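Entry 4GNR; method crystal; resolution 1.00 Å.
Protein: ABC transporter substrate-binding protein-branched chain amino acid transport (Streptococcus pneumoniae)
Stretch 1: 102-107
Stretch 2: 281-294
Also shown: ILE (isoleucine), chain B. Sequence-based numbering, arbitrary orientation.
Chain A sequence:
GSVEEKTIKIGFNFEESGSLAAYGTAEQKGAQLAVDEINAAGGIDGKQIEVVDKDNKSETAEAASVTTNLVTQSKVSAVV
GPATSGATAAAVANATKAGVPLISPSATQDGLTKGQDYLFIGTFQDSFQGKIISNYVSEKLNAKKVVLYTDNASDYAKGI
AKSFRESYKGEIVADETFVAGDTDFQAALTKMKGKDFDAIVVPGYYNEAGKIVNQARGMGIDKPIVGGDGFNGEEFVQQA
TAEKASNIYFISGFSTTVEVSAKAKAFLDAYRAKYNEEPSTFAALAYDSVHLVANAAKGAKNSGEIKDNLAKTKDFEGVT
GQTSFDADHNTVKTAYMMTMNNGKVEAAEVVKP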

# COMPACT_ATOMS: atom_id res chain seq x y z
N LEU A 102 7.07 7.13 -13.51
CA LEU A 102 6.95 5.99 -12.62
C LEU A 102 5.80 6.28 -11.68
O LEU A 102 5.75 7.35 -11.05
CB LEU A 102 8.27 5.75 -11.88
CG LEU A 102 8.33 4.50 -10.98
CD1 LEU A 102 9.75 3.93 -10.93
CD2 LEU A 102 7.78 4.74 -9.59
N ILE A 103 4.86 5.33 -11.60
CA ILE A 103 3.74 5.46 -10.68
C ILE A 103 3.81 4.34 -9.66
O ILE A 103 3.82 3.15 -10.01
CB ILE A 103 2.35 5.50 -11.41
CG1 ILE A 103 1.22 5.67 -10.38
CG2 ILE A 103 2.11 4.30 -12.32
CD1 ILE A 103 -0.09 6.10 -11.01
N SER A 104 3.91 4.72 -8.39
CA SER A 104 3.77 3.75 -7.30
C SER A 104 2.31 3.74 -6.88
O SER A 104 1.78 4.80 -6.48
CB SER A 104 4.59 4.07 -6.07
OG SER A 104 4.21 3.18 -5.02
N PRO A 105 1.63 2.60 -6.95
CA PRO A 105 0.24 2.59 -6.51
C PRO A 105 0.04 2.88 -5.02
O PRO A 105 -1.02 3.35 -4.63
CB PRO A 105 -0.19 1.12 -6.80
CG PRO A 105 0.74 0.66 -7.91
CD PRO A 105 2.06 1.32 -7.54
N SER A 106 1.10 2.63 -4.23
CA SER A 106 0.91 2.44 -2.79
C SER A 106 1.97 2.98 -1.86
O SER A 106 1.84 2.79 -0.65
CB SER A 106 0.78 0.91 -2.56
OG SER A 106 1.88 0.23 -3.17
N ALA A 107 2.99 3.68 -2.37
CA ALA A 107 4.06 4.22 -1.48
C ALA A 107 3.50 5.45 -0.76
O ALA A 107 3.23 6.47 -1.39
CB ALA A 107 5.29 4.56 -2.29
N THR A 281 -6.24 -4.43 -1.13
CA THR A 281 -6.24 -3.03 -1.51
C THR A 281 -5.08 -2.74 -2.47
O THR A 281 -5.19 -1.80 -3.28
CB THR A 281 -6.13 -2.12 -0.25
OG1 THR A 281 -6.31 -0.76 -0.61
CG2 THR A 281 -4.84 -2.29 0.50
N PHE A 282 -3.97 -3.48 -2.38
CA PHE A 282 -2.83 -3.20 -3.24
C PHE A 282 -3.08 -3.67 -4.66
O PHE A 282 -2.65 -3.02 -5.61
CB PHE A 282 -1.55 -3.75 -2.60
CG PHE A 282 -1.34 -3.15 -1.24
CD1 PHE A 282 -1.27 -1.77 -1.09
CD2 PHE A 282 -1.25 -3.92 -0.10
CE1 PHE A 282 -1.15 -1.18 0.17
CE2 PHE A 282 -1.09 -3.34 1.16
CZ PHE A 282 -1.05 -1.96 1.30
N ALA A 283 -3.76 -4.82 -4.83
CA ALA A 283 -4.16 -5.24 -6.18
C ALA A 283 -5.09 -4.18 -6.80
O ALA A 283 -4.96 -3.87 -7.99
CB ALA A 283 -4.86 -6.59 -6.15
N ALA A 284 -6.03 -3.67 -6.01
CA ALA A 284 -6.98 -2.66 -6.50
C ALA A 284 -6.25 -1.37 -6.92
O ALA A 284 -6.51 -0.82 -7.99
CB ALA A 284 -8.02 -2.38 -5.42
N LEU A 285 -5.34 -0.89 -6.07
CA LEU A 285 -4.58 0.32 -6.40
C LEU A 285 -3.74 0.12 -7.66
O LEU A 285 -3.67 1.02 -8.50
CB LEU A 285 -3.67 0.75 -5.24
CG LEU A 285 -4.39 1.40 -4.05
CD1 LEU A 285 -3.49 1.41 -2.83
CD2 LEU A 285 -4.85 2.83 -4.38
N ALA A 286 -3.12 -1.05 -7.81
CA ALA A 286 -2.27 -1.32 -8.98
C ALA A 286 -3.09 -1.39 -10.28
O ALA A 286 -2.64 -0.93 -11.33
CB ALA A 286 -1.46 -2.57 -8.77
N TYR A 287 -4.28 -1.99 -10.19
CA TYR A 287 -5.20 -2.06 -11.32
C TYR A 287 -5.52 -0.63 -11.79
O TYR A 287 -5.46 -0.31 -12.99
CB TYR A 287 -6.44 -2.83 -10.88
CG TYR A 287 -7.50 -3.03 -11.93
CD1 TYR A 287 -8.51 -2.11 -12.10
CD2 TYR A 287 -7.54 -4.20 -12.70
CE1 TYR A 287 -9.54 -2.33 -13.02
CE2 TYR A 287 -8.56 -4.44 -13.61
CZ TYR A 287 -9.56 -3.50 -13.76
OH TYR A 287 -10.61 -3.69 -14.62
N ASP A 288 -5.86 0.26 -10.85
CA ASP A 288 -6.11 1.66 -11.19
C ASP A 288 -4.86 2.33 -11.77
O ASP A 288 -4.99 3.13 -12.71
CB ASP A 288 -6.64 2.45 -10.00
CG ASP A 288 -8.13 2.27 -9.76
OD1 ASP A 288 -8.82 1.61 -10.56
OD2 ASP A 288 -8.61 2.88 -8.76
N SER A 289 -3.68 2.07 -11.22
CA SER A 289 -2.46 2.69 -11.75
C SER A 289 -2.25 2.33 -13.22
O SER A 289 -1.84 3.19 -14.01
CB SER A 289 -1.24 2.33 -10.93
OG SER A 289 -1.14 3.04 -9.70
N VAL A 290 -2.48 1.07 -13.59
CA VAL A 290 -2.35 0.70 -15.00
C VAL A 290 -3.34 1.48 -15.86
O VAL A 290 -2.98 1.97 -16.93
CB VAL A 290 -2.49 -0.82 -15.21
CG1 VAL A 290 -2.65 -1.15 -16.69
CG2 VAL A 290 -1.31 -1.54 -14.61
N HIS A 291 -4.60 1.57 -15.43
CA HIS A 291 -5.58 2.35 -16.21
C HIS A 291 -5.18 3.82 -16.32
O HIS A 291 -5.39 4.44 -17.37
CB HIS A 291 -6.99 2.19 -15.63
CG HIS A 291 -7.65 0.96 -16.09
ND1 HIS A 291 -8.24 0.91 -17.33
CD2 HIS A 291 -7.80 -0.26 -15.55
CE1 HIS A 291 -8.75 -0.29 -17.53
NE2 HIS A 291 -8.51 -1.02 -16.46
N LEU A 292 -4.65 4.39 -15.25
CA LEU A 292 -4.20 5.79 -15.29
C LEU A 292 -3.12 5.96 -16.38
O LEU A 292 -3.14 6.93 -17.16
CB LEU A 292 -3.64 6.21 -13.93
CG LEU A 292 -4.72 6.51 -12.88
CD1 LEU A 292 -4.18 6.45 -11.48
CD2 LEU A 292 -5.35 7.88 -13.15
N VAL A 293 -2.15 5.05 -16.40
CA VAL A 293 -1.07 5.08 -17.40
C VAL A 293 -1.62 4.85 -18.81
O VAL A 293 -1.24 5.57 -19.74
CB VAL A 293 0.03 4.08 -17.05
CG1 VAL A 293 1.02 3.91 -18.20
CG2 VAL A 293 0.74 4.49 -15.75
N ALA A 294 -2.48 3.84 -18.98
CA ALA A 294 -3.03 3.53 -20.29
C ALA A 294 -3.82 4.71 -20.84
O ALA A 294 -3.71 5.05 -22.02
CB ALA A 294 -3.87 2.28 -20.21
N ILE B . 2.36 2.10 2.22
CA ILE B . 3.50 1.17 2.46
C ILE B . 4.79 1.81 1.95
O ILE B . 5.86 1.18 2.10
CB ILE B . 3.21 -0.30 2.00
CG1 ILE B . 2.62 -0.33 0.61
CG2 ILE B . 2.22 -1.14 2.98
CD1 ILE B . 2.41 -1.74 0.11
OXT ILE B . 4.71 2.95 1.46

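A short strand, 102-104, runs into a loop that lies against the helix 281-294, and the two segments head in nearly opposite directions, with 156° between their N-to-C axes. The axes of strand and helix come no closer than 9.2 Å, leaving room for a layer of side chains between them. Past the strand the chain draws nearer: the CA atoms of Pro105 and Ala286 are 5.3 Å apart, while those of Ser106 and Phe282 are 6.8 Å apart. Because the directions oppose, advancing from Ile103 to Ser106 means stepping back along the helix from Val293 to Phe282. The helix supplies its own regular i to i+4 backbone hydrogen bonds, and no hydrogen bond crosses between the stretches, so the contact, which buries 363 Å² over both sides, rests on van der Waals packing, much of it apolar.

The strand alternates in the usual way. Leu102 and Ser104 point away from the helix, and Ile103 points toward it. With both chi angles in t, Ile103 extends its CD1 to 4.1 Å from Leu292 CD1 and 3.5 Å from Ser289 OG, while its CG2 meets Val293 CG2 at 3.7 Å. One beta-branched residue thus touches three helix residues.

Pro105 has the largest area covered by the other stretch, 81 Å². Its CB lies 3.8 Å from Leu285 CB, and its CG sits 4.0 Å from Ala286 CB and 3.8 Å from Ala286 CA. At Ala286 the proline ring lies close to the helix backbone. Ser289, one turn beyond Leu285, is similarly compact; its OG is 3.5 Å from Pro105 CG, a van der Waals approach to a carbon that offers no polar hydrogen.

After the proline, the chain turns. Ser104, whose CA-to-CB bond points away from the helix, accepts through its OG hydrogen bonds from Ser106 N (3.3 Å) and Ala107 N (3.0 Å), tying the loop back to the end of the strand. Ser106 presents its CB to Phe282 CD1 at 3.7 Å, and its OG is hydrogen-bonded elsewhere in the structure. The CA-to-CB bond of Phe282 runs sideways to the loop stretch, but the end of its side chain comes nearer.

Here the packing meets the ligand, as suits a branched-chain amino acid binding protein. The bound isoleucine donates a hydrogen bond from its N to Ser106 O at 3.0 Å, and its CD1 lies over one face of the Phe282 ring, 3.6 Å from Phe282 CE1. The rule to read is a division by residue: the loop backbone holds the polar amine, and the helix aromatic receives the aliphatic tip.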